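PDB 4GUA: Non-structural polyprotein from Sindbis virus, which carries the nsP2 cysteine protease that processes the viral replicase precursor, joined here to the macro and zinc-binding domains of nsP3. Local coordinates for residues S179-S184 / D223-N228; F214-Q219 / S252-N257; G262-V267 / Y306-Q311. All blocks are in the same frame, centred on the assembly; numbering follows the deposited sequence.

Contact 1: residues S179-S184 / D223-N228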
loop_
_atom_site.group_PDB
_atom_site.type_symbol
_atom_site.label_atom_id
_atom_site.label_comp_id
_atom_site.label_asym_id
_atom_site.label_seq_id
_atom_site.Cartn_x
_atom_site.Cartn_y
_atom_site.Cartn_z
ATOM N N SER A 179 25.447 -7.964 -14.624
ATOM C CA SER A 179 26.217 -7.804 -13.394
ATOM C C SER A 179 25.299 -7.480 -12.215
ATOM O O SER A 179 24.571 -6.486 -12.236
ATOM C CB SER A 179 27.273 -6.714 -13.567
ATOM O OG SER A 179 28.166 -6.695 -12.468
ATOM N N VAL A 180 25.365 -8.313 -11.180
ATOM C CA VAL A 180 24.423 -8.256 -10.069
ATOM C C VAL A 180 25.118 -8.170 -8.716
ATOM O O VAL A 180 26.057 -8.916 -8.440
ATOM C CB VAL A 180 23.539 -9.520 -10.049
ATOM C CG1 VAL A 180 22.467 -9.422 -8.963
ATOM C CG2 VAL A 180 22.908 -9.741 -11.406
ATOM N N LEU A 181 24.647 -7.259 -7.872
ATOM C CA LEU A 181 25.119 -7.175 -6.494
ATOM C C LEU A 181 24.269 -8.089 -5.630
ATOM O O LEU A 181 23.049 -8.017 -5.670
ATOM C CB LEU A 181 25.018 -5.739 -5.986
ATOM C CG LEU A 181 25.418 -5.494 -4.534
ATOM C CD1 LEU A 181 26.851 -5.916 -4.278
ATOM C CD2 LEU A 181 25.226 -4.025 -4.213
ATOM N N VAL A 182 24.901 -8.961 -4.858
ATOM C CA VAL A 182 24.151 -9.948 -4.095
ATOM C C VAL A 182 24.478 -9.862 -2.610
ATOM O O VAL A 182 25.630 -9.987 -2.203
ATOM C CB VAL A 182 24.432 -11.380 -4.617
ATOM C CG1 VAL A 182 24.098 -12.427 -3.560
ATOM C CG2 VAL A 182 23.652 -11.638 -5.907
ATOM N N VAL A 183 23.457 -9.607 -1.806
ATOM C CA VAL A 183 23.589 -9.666 -0.357
ATOM C C VAL A 183 22.910 -10.951 0.108
ATOM O O VAL A 183 21.695 -11.076 0.007
ATOM C CB VAL A 183 22.919 -8.452 0.314
ATOM C CG1 VAL A 183 23.125 -8.495 1.809
ATOM C CG2 VAL A 183 23.467 -7.153 -0.272
ATOM N N SER A 184 23.690 -11.910 0.594
ATOM C CA SER A 184 23.155 -13.232 0.915
ATOM C C SER A 184 24.018 -13.907 1.974
ATOM O O SER A 184 25.207 -13.624 2.059
ATOM C CB SER A 184 23.119 -14.082 -0.369
ATOM O OG SER A 184 22.636 -15.397 -0.141
ATOM N N ASP A 223 22.831 -2.483 -11.969
ATOM C CA ASP A 223 21.492 -2.384 -12.526
ATOM C C ASP A 223 20.546 -3.340 -11.820
ATOM O O ASP A 223 19.326 -3.187 -11.887
ATOM C CB ASP A 223 21.528 -2.665 -14.022
ATOM C CG ASP A 223 22.277 -1.604 -14.781
ATOM O OD1 ASP A 223 22.267 -0.441 -14.338
ATOM O OD2 ASP A 223 22.887 -1.928 -15.816
ATOM N N LEU A 224 21.117 -4.307 -11.110
ATOM C CA LEU A 224 20.329 -5.234 -10.319
ATOM C C LEU A 224 20.965 -5.478 -8.963
ATOM O O LEU A 224 22.143 -5.830 -8.863
ATOM C CB LEU A 224 20.153 -6.565 -11.046
ATOM C CG LEU A 224 19.296 -7.584 -10.286
ATOM C CD1 LEU A 224 17.875 -7.057 -10.088
ATOM C CD2 LEU A 224 19.270 -8.933 -11.000
ATOM N N VAL A 225 20.177 -5.263 -7.917
ATOM C CA VAL A 225 20.585 -5.612 -6.563
ATOM C C VAL A 225 19.631 -6.666 -6.027
ATOM O O VAL A 225 18.429 -6.530 -6.173
ATOM C CB VAL A 225 20.558 -4.394 -5.621
ATOM C CG1 VAL A 225 20.924 -4.815 -4.204
ATOM C CG2 VAL A 225 21.495 -3.312 -6.127
ATOM N N PHE A 226 20.167 -7.706 -5.403
ATOM C CA PHE A 226 19.368 -8.829 -4.938
ATOM C C PHE A 226 19.691 -9.057 -3.458
ATOM O O PHE A 226 20.782 -9.511 -3.114
ATOM C CB PHE A 226 19.706 -10.062 -5.787
ATOM C CG PHE A 226 18.996 -11.311 -5.365
ATOM C CD1 PHE A 226 17.631 -11.447 -5.551
ATOM C CD2 PHE A 226 19.697 -12.360 -4.789
ATOM C CE1 PHE A 226 16.972 -12.603 -5.159
ATOM C CE2 PHE A 226 19.044 -13.514 -4.393
ATOM C CZ PHE A 226 17.680 -13.637 -4.580
ATOM N N ILE A 227 18.740 -8.729 -2.588
ATOM C CA ILE A 227 18.892 -8.911 -1.154
ATOM C C ILE A 227 18.236 -10.227 -0.784
ATOM O O ILE A 227 17.021 -10.361 -0.862
ATOM C CB ILE A 227 18.190 -7.780 -0.356
ATOM C CG1 ILE A 227 18.514 -6.401 -0.930
ATOM C CG2 ILE A 227 18.544 -7.869 1.118
ATOM C CD1 ILE A 227 19.976 -6.083 -0.928
ATOM N N ASN A 228 19.049 -11.201 -0.403
ATOM C CA ASN A 228 18.570 -12.538 -0.075
ATOM C C ASN A 228 18.426 -12.808 1.422
ATOM O O ASN A 228 18.182 -13.946 1.823
ATOM C CB ASN A 228 19.476 -13.584 -0.722
ATOM C CG ASN A 228 18.780 -14.905 -0.932
ATOM O OD1 ASN A 228 17.552 -14.980 -0.955
ATOM N ND2 ASN A 228 19.564 -15.962 -1.091
#

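Contact 2: residues F214-Q219 / S252-N257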
loop_
_atom_site.group_PDB
_atom_site.type_symbol
_atom_site.label_atom_id
_atom_site.label_comp_id
_atom_site.label_asym_id
_atom_site.label_seq_id
_atom_site.Cartn_x
_atom_site.Cartn_y
_atom_site.Cartn_z
ATOM N N PHE A 214 23.431 -3.376 10.704
ATOM C CA PHE A 214 23.687 -1.958 10.446
ATOM C C PHE A 214 23.622 -1.574 8.961
ATOM O O PHE A 214 23.985 -0.460 8.595
ATOM C CB PHE A 214 25.027 -1.550 11.039
ATOM C CG PHE A 214 25.123 -1.787 12.515
ATOM C CD1 PHE A 214 25.517 -3.025 13.005
ATOM C CD2 PHE A 214 24.803 -0.782 13.417
ATOM C CE1 PHE A 214 25.603 -3.251 14.361
ATOM C CE2 PHE A 214 24.876 -1.005 14.767
ATOM C CZ PHE A 214 25.277 -2.241 15.244
ATOM N N GLY A 215 23.215 -2.504 8.104
ATOM C CA GLY A 215 23.186 -2.251 6.673
ATOM C C GLY A 215 24.562 -2.440 6.055
ATOM O O GLY A 215 25.408 -3.148 6.608
ATOM N N PHE A 216 24.794 -1.835 4.894
ATOM C CA PHE A 216 26.136 -1.839 4.326
ATOM C C PHE A 216 26.467 -0.537 3.603
ATOM O O PHE A 216 25.630 0.028 2.896
ATOM C CB PHE A 216 26.309 -3.041 3.397
ATOM C CG PHE A 216 25.227 -3.172 2.374
ATOM C CD1 PHE A 216 24.060 -3.844 2.672
ATOM C CD2 PHE A 216 25.383 -2.637 1.110
ATOM C CE1 PHE A 216 23.060 -3.965 1.740
ATOM C CE2 PHE A 216 24.386 -2.757 0.168
ATOM C CZ PHE A 216 23.221 -3.425 0.484
ATOM N N PRO A 217 27.718 -0.084 3.735
ATOM C CA PRO A 217 28.139 1.181 3.132
ATOM C C PRO A 217 28.102 1.097 1.611
ATOM O O PRO A 217 28.074 0.003 1.064
ATOM C CB PRO A 217 29.574 1.347 3.630
ATOM C CG PRO A 217 30.047 -0.034 3.886
ATOM C CD PRO A 217 28.840 -0.787 4.379
ATOM N N PRO A 218 28.076 2.246 0.933
ATOM C CA PRO A 218 27.977 2.235 -0.528
ATOM C C PRO A 218 29.091 1.453 -1.213
ATOM O O PRO A 218 30.268 1.633 -0.919
ATOM C CB PRO A 218 28.061 3.718 -0.885
ATOM C CG PRO A 218 27.464 4.413 0.313
ATOM C CD PRO A 218 27.907 3.598 1.496
ATOM N N GLN A 219 28.682 0.545 -2.090
ATOM C CA GLN A 219 29.556 -0.133 -3.038
ATOM C C GLN A 219 29.495 0.603 -4.373
ATOM O O GLN A 219 29.040 1.745 -4.434
ATOM C CB GLN A 219 29.128 -1.589 -3.200
ATOM C CG GLN A 219 28.907 -2.277 -1.877
ATOM C CD GLN A 219 30.131 -2.232 -0.998
ATOM O OE1 GLN A 219 31.177 -2.789 -1.325
ATOM N NE2 GLN A 219 30.024 -1.500 0.101
ATOM N N SER A 252 17.277 -2.468 2.265
ATOM C CA SER A 252 16.737 -1.785 1.095
ATOM C C SER A 252 17.388 -0.411 0.942
ATOM O O SER A 252 17.709 0.017 -0.165
ATOM C CB SER A 252 15.222 -1.636 1.220
ATOM O OG SER A 252 14.579 -2.900 1.162
ATOM N N ARG A 253 17.592 0.275 2.066
ATOM C CA ARG A 253 18.174 1.612 2.059
ATOM C C ARG A 253 19.628 1.554 1.598
ATOM O O ARG A 253 20.075 2.375 0.794
ATOM C CB ARG A 253 18.108 2.230 3.460
ATOM C CG ARG A 253 18.808 3.581 3.588
ATOM C CD ARG A 253 18.162 4.649 2.716
ATOM N NE ARG A 253 18.875 5.926 2.774
ATOM C CZ ARG A 253 19.922 6.238 2.013
ATOM N NH1 ARG A 253 20.397 5.367 1.124
ATOM N NH2 ARG A 253 20.502 7.424 2.138
ATOM N N SER A 254 20.364 0.578 2.111
ATOM C CA SER A 254 21.747 0.402 1.713
ATOM C C SER A 254 21.813 0.065 0.226
ATOM O O SER A 254 22.713 0.522 -0.480
ATOM C CB SER A 254 22.409 -0.704 2.538
ATOM O OG SER A 254 22.589 -0.311 3.885
ATOM N N ALA A 255 20.864 -0.742 -0.241
ATOM C CA ALA A 255 20.852 -1.177 -1.633
ATOM C C ALA A 255 20.630 0.009 -2.565
ATOM O O ALA A 255 21.192 0.050 -3.662
ATOM C CB ALA A 255 19.784 -2.230 -1.850
ATOM N N LEU A 256 19.794 0.956 -2.143
ATOM C CA LEU A 256 19.544 2.162 -2.942
ATOM C C LEU A 256 20.812 2.964 -3.253
ATOM O O LEU A 256 20.893 3.617 -4.297
ATOM C CB LEU A 256 18.516 3.064 -2.264
ATOM C CG LEU A 256 17.099 2.503 -2.182
ATOM C CD1 LEU A 256 16.220 3.441 -1.397
ATOM C CD2 LEU A 256 16.524 2.278 -3.575
ATOM N N ASN A 257 21.788 2.953 -2.350
ATOM C CA ASN A 257 23.059 3.615 -2.638
ATOM C C ASN A 257 23.800 2.886 -3.745
ATOM O O ASN A 257 24.583 3.479 -4.469
ATOM C CB ASN A 257 23.944 3.687 -1.391
ATOM C CG ASN A 257 23.360 4.566 -0.311
ATOM O OD1 ASN A 257 22.728 5.587 -0.594
ATOM N ND2 ASN A 257 23.565 4.177 0.939
#

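Contact 3: residues G262-V267 / Y306-Q311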
loop_
_atom_site.group_PDB
_atom_site.type_symbol
_atom_site.label_atom_id
_atom_site.label_comp_id
_atom_site.label_asym_id
_atom_site.label_seq_id
_atom_site.Cartn_x
_atom_site.Cartn_y
_atom_site.Cartn_z
ATOM N N GLY A 262 16.909 3.664 -13.216
ATOM C CA GLY A 262 16.299 2.680 -14.088
ATOM C C GLY A 262 16.593 1.260 -13.636
ATOM O O GLY A 262 16.206 0.292 -14.298
ATOM N N GLY A 263 17.280 1.137 -12.503
ATOM C CA GLY A 263 17.684 -0.156 -11.976
ATOM C C GLY A 263 16.564 -0.914 -11.291
ATOM O O GLY A 263 15.461 -0.398 -11.112
ATOM N N THR A 264 16.859 -2.153 -10.914
ATOM C CA THR A 264 15.881 -3.026 -10.285
ATOM C C THR A 264 16.410 -3.596 -8.974
ATOM O O THR A 264 17.563 -4.024 -8.883
ATOM C CB THR A 264 15.493 -4.177 -11.234
ATOM O OG1 THR A 264 14.654 -3.666 -12.276
ATOM C CG2 THR A 264 14.753 -5.288 -10.488
ATOM N N LEU A 265 15.556 -3.573 -7.956
ATOM C CA LEU A 265 15.871 -4.120 -6.644
ATOM C C LEU A 265 14.945 -5.277 -6.308
ATOM O O LEU A 265 13.745 -5.103 -6.214
ATOM C CB LEU A 265 15.721 -3.030 -5.587
ATOM C CG LEU A 265 15.821 -3.483 -4.131
ATOM C CD1 LEU A 265 17.221 -3.938 -3.785
ATOM C CD2 LEU A 265 15.407 -2.346 -3.236
ATOM N N VAL A 266 15.504 -6.467 -6.159
ATOM C CA VAL A 266 14.761 -7.625 -5.687
ATOM C C VAL A 266 15.133 -7.841 -4.228
ATOM O O VAL A 266 16.302 -7.923 -3.912
ATOM C CB VAL A 266 15.135 -8.877 -6.512
ATOM C CG1 VAL A 266 14.488 -10.137 -5.935
ATOM C CG2 VAL A 266 14.747 -8.687 -7.973
ATOM N N VAL A 267 14.155 -7.881 -3.331
ATOM C CA VAL A 267 14.454 -8.022 -1.906
ATOM C C VAL A 267 13.523 -9.019 -1.234
ATOM O O VAL A 267 12.304 -8.925 -1.352
ATOM C CB VAL A 267 14.372 -6.662 -1.160
ATOM C CG1 VAL A 267 13.115 -5.903 -1.549
ATOM C CG2 VAL A 267 14.434 -6.868 0.349
ATOM N N TYR A 306 9.594 -12.700 -2.599
ATOM C CA TYR A 306 10.508 -11.702 -3.133
ATOM C C TYR A 306 9.713 -10.545 -3.712
ATOM O O TYR A 306 8.824 -10.749 -4.534
ATOM C CB TYR A 306 11.418 -12.288 -4.205
ATOM C CG TYR A 306 12.493 -13.234 -3.703
ATOM C CD1 TYR A 306 13.650 -12.758 -3.102
ATOM C CD2 TYR A 306 12.358 -14.607 -3.864
ATOM C CE1 TYR A 306 14.640 -13.635 -2.656
ATOM C CE2 TYR A 306 13.332 -15.485 -3.426
ATOM C CZ TYR A 306 14.471 -15.003 -2.825
ATOM O OH TYR A 306 15.431 -15.904 -2.400
ATOM N N LEU A 307 10.006 -9.341 -3.224
ATOM C CA LEU A 307 9.489 -8.100 -3.791
ATOM C C LEU A 307 10.386 -7.571 -4.911
ATOM O O LEU A 307 11.600 -7.467 -4.762
ATOM C CB LEU A 307 9.373 -7.038 -2.700
ATOM C CG LEU A 307 8.474 -7.390 -1.513
ATOM C CD1 LEU A 307 8.569 -6.315 -0.440
ATOM C CD2 LEU A 307 7.033 -7.588 -1.954
ATOM N N ILE A 308 9.772 -7.243 -6.039
ATOM C CA ILE A 308 10.494 -6.740 -7.199
ATOM C C ILE A 308 10.134 -5.283 -7.510
ATOM O O ILE A 308 9.051 -4.992 -7.992
ATOM C CB ILE A 308 10.164 -7.625 -8.416
ATOM C CG1 ILE A 308 10.502 -9.082 -8.085
ATOM C CG2 ILE A 308 10.924 -7.165 -9.647
ATOM C CD1 ILE A 308 9.970 -10.084 -9.069
ATOM N N PHE A 309 11.058 -4.374 -7.225
ATOM C CA PHE A 309 10.909 -2.961 -7.561
ATOM C C PHE A 309 11.651 -2.674 -8.871
ATOM O O PHE A 309 12.857 -2.892 -8.959
ATOM C CB PHE A 309 11.495 -2.096 -6.435
ATOM C CG PHE A 309 10.891 -2.368 -5.085
ATOM C CD1 PHE A 309 11.357 -3.406 -4.297
ATOM C CD2 PHE A 309 9.862 -1.581 -4.595
ATOM C CE1 PHE A 309 10.797 -3.662 -3.045
ATOM C CE2 PHE A 309 9.301 -1.830 -3.344
ATOM C CZ PHE A 309 9.772 -2.871 -2.572
ATOM N N ARG A 310 10.942 -2.172 -9.882
ATOM C CA ARG A 310 11.520 -2.026 -11.220
ATOM C C ARG A 310 11.712 -0.569 -11.636
ATOM O O ARG A 310 10.787 0.241 -11.518
ATOM C CB ARG A 310 10.613 -2.690 -12.256
ATOM C CG ARG A 310 10.513 -4.192 -12.163
ATOM C CD ARG A 310 9.619 -4.734 -13.272
ATOM N NE ARG A 310 9.315 -6.144 -13.074
ATOM C CZ ARG A 310 10.175 -7.128 -13.307
ATOM N NH1 ARG A 310 11.400 -6.855 -13.747
ATOM N NH2 ARG A 310 9.820 -8.386 -13.101
ATOM N N GLN A 311 12.888 -0.266 -12.190
ATOM C CA GLN A 311 13.181 1.068 -12.712
ATOM C C GLN A 311 13.158 2.194 -11.683
ATOM O O GLN A 311 12.167 2.923 -11.572
ATOM C CB GLN A 311 12.238 1.414 -13.856
ATOM C CG GLN A 311 12.408 0.556 -15.081
ATOM C CD GLN A 311 11.471 0.983 -16.186
ATOM O OE1 GLN A 311 11.903 1.500 -17.212
ATOM N NE2 GLN A 311 10.171 0.779 -15.975
#

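Contact 1: residues S179-S184 / D223-N228
Val180 and Leu224 lie side by side and point the same way: CD2 of Leu224 rests against both methyls of Val180, 3.7 Å from CG2. Val182 repeats the pattern beside Phe226, its CG2 reaching the edge of the ring near its plane at CD2. On the reverse face, CD1 of Ile227 touches Val183 CG2 at 3.7 Å; chi1 of -46° puts Ile227 CG1 anti to the carbonyl carbon, and CD1 then turns back toward the neighbouring strand. The backbones beneath run parallel, their segment axes 4.8 Å apart and crossing at -21°. Leu181 N donates to Leu224 O and Leu181 O accepts from Phe226 N (2.9 Å), so Leu181 grips strand 224-227 on both sides of Val225. Val183 does the same around Ile227, with Asn228 N meeting Val183 O at 2.7 Å, nearly along the C=O axis. This is the central parallel pair of a seven-stranded sheet with strand order 3-2-1-4-5-7-6, the topology of the Rossmann-like methyltransferase fold. Just past the strand ends, Asn228 ND2 gives a hydrogen bond in its own amide plane to Ser184 OG (3.3 Å), an oxygen that also bonds to Glu186 O. The other end of the same amide, OD1, is bonded to Tyr306 OH, which fixes the flat group from a more distant strand. Phe226 meets the Tyr306 ring with planes at about 30°, while Val225 and Ile227 pack on Ala255 of helix 237-257. On the far side of strand 179-183, the backbone of Val182 bonds to Glu196 and Ile198.

Contact 2: residues F214-Q219 / S252-N257
Phe216 and Ser254 bring their CA atoms to 5.6 Å, and Pro218 and Asn257 theirs to 5.5 Å, as irregular chain 214-219 runs past the last turns of helix 237-257. That helix is the crossover between parallel strands 224-227 and 263-269, a beta-alpha-beta unit of the Rossmann-like methyltransferase fold; the loop belongs to the connection from strand 208-209 into the first of those strands. Ser254 carries most of the contact. Its CB stands over the centre of the Phe216 ring, 3.4 Å from the centroid and only 9° off the normal, which makes it a CH-pi contact over the face. Chi1 of 51° places Phe216 CG between its own backbone N and carbonyl carbon, and from there the ring lies across the serine, with CZ reaching on toward Ala255 CB at 4.3 Å. The OG of the same serine accepts a nearly straight hydrogen bond from Phe216 N (2.9 Å, 167° at the hydrogen), so one residue holds both the backbone and the ring of Phe216. A weak bond from Ser254 OG to Thr250 O ties the hydroxyl back to its own helix. Gly215, at a positive phi, brings its CA to 3.4 Å from Ser254 OG. The side chain of Ser254 is also about 6 Å from a bound MES molecule, probably from the crystallisation liquor. Towards the exposed end, the Pro218 ring lies alongside Asn257, their side chains pointing the same way. The asparagine amide is held from within the helix: Arg253 NH1 donates to Asn257 OD1 at 2.9 Å, the oxygen in the guanidinium plane and the donor above the plane of the amide carbonyl.

Contact 3: residues G262-V267 / Y306-Q311
Val267 and Phe309 form the apolar centre, crossing obliquely with the valine CG1 at the edge of the ring, 3.6 Å from CE1. Chi1 of 46° sets Val267 CG1 between its backbone N and carbonyl carbon, and the same methyl also touches Leu307 CB at 4.1 Å. Leu265 CD2 meets Phe309 CD1 on this face, while Leu265 O lies in the plane of the ring at its edge. On the reverse face Val266 divides its methyls, CG1 to Tyr306 CD1 (3.9 Å) and CG2 to Ile308 CG1. The strands beneath are antiparallel, at 170°. Leu265 with Phe309 and Val267 with Leu307 are hydrogen-bonded pairs, each exchanging two N-H to O bonds of 3.0 Å between the backbone N of one residue and O of the other; Val266 with Ile308 is the non-hydrogen-bonded pair between them. Toward the polar edge, Thr264 OG1 comes to 3.7 Å from Arg310 CA. The arginine chain is extended to NE, its guanidinium covers Ile308 CG2 with one face, and NH2 bonds to Gly341 O. Such an antiparallel pairing of the last strand beside a parallel set is characteristic of the methyltransferase fold, where strand seven inserts between strands five and six. Strand 305-312 accordingly has strand 288-294 on its other side, where Phe309 meets Phe288 and Val291 and Ile308 meets Ala294. Helix 237-257 lies on the Leu265 and Val267 face through Leu248, Ser252 and Ala255, whereas Val266 and Arg310 face the loop holding Phe175 and Lys176.

In the fold
From the N terminus, contact 1 closes the 38 residues between 184 and 223, which return to the sheet without a helix. Contact 2 crosses it: 214-219 leaves from inside that loop, yet finds its partner in helix 237-257, beyond strand 224-227. Contact 3 opens after both have closed, spanning helix 275-286 and strand 288-294. Strands 224-227 and 263-269 are neighbours, so contacts 1 and 3 form one continuous sheet, with Asp223 O near Thr264 N at 2.8 Å. Ala255 ties contact 2 to both sheet contacts from the helix that follows strand 224-227 and precedes strand 263-269, while Phe216 CE1 reaches Val183 CG2.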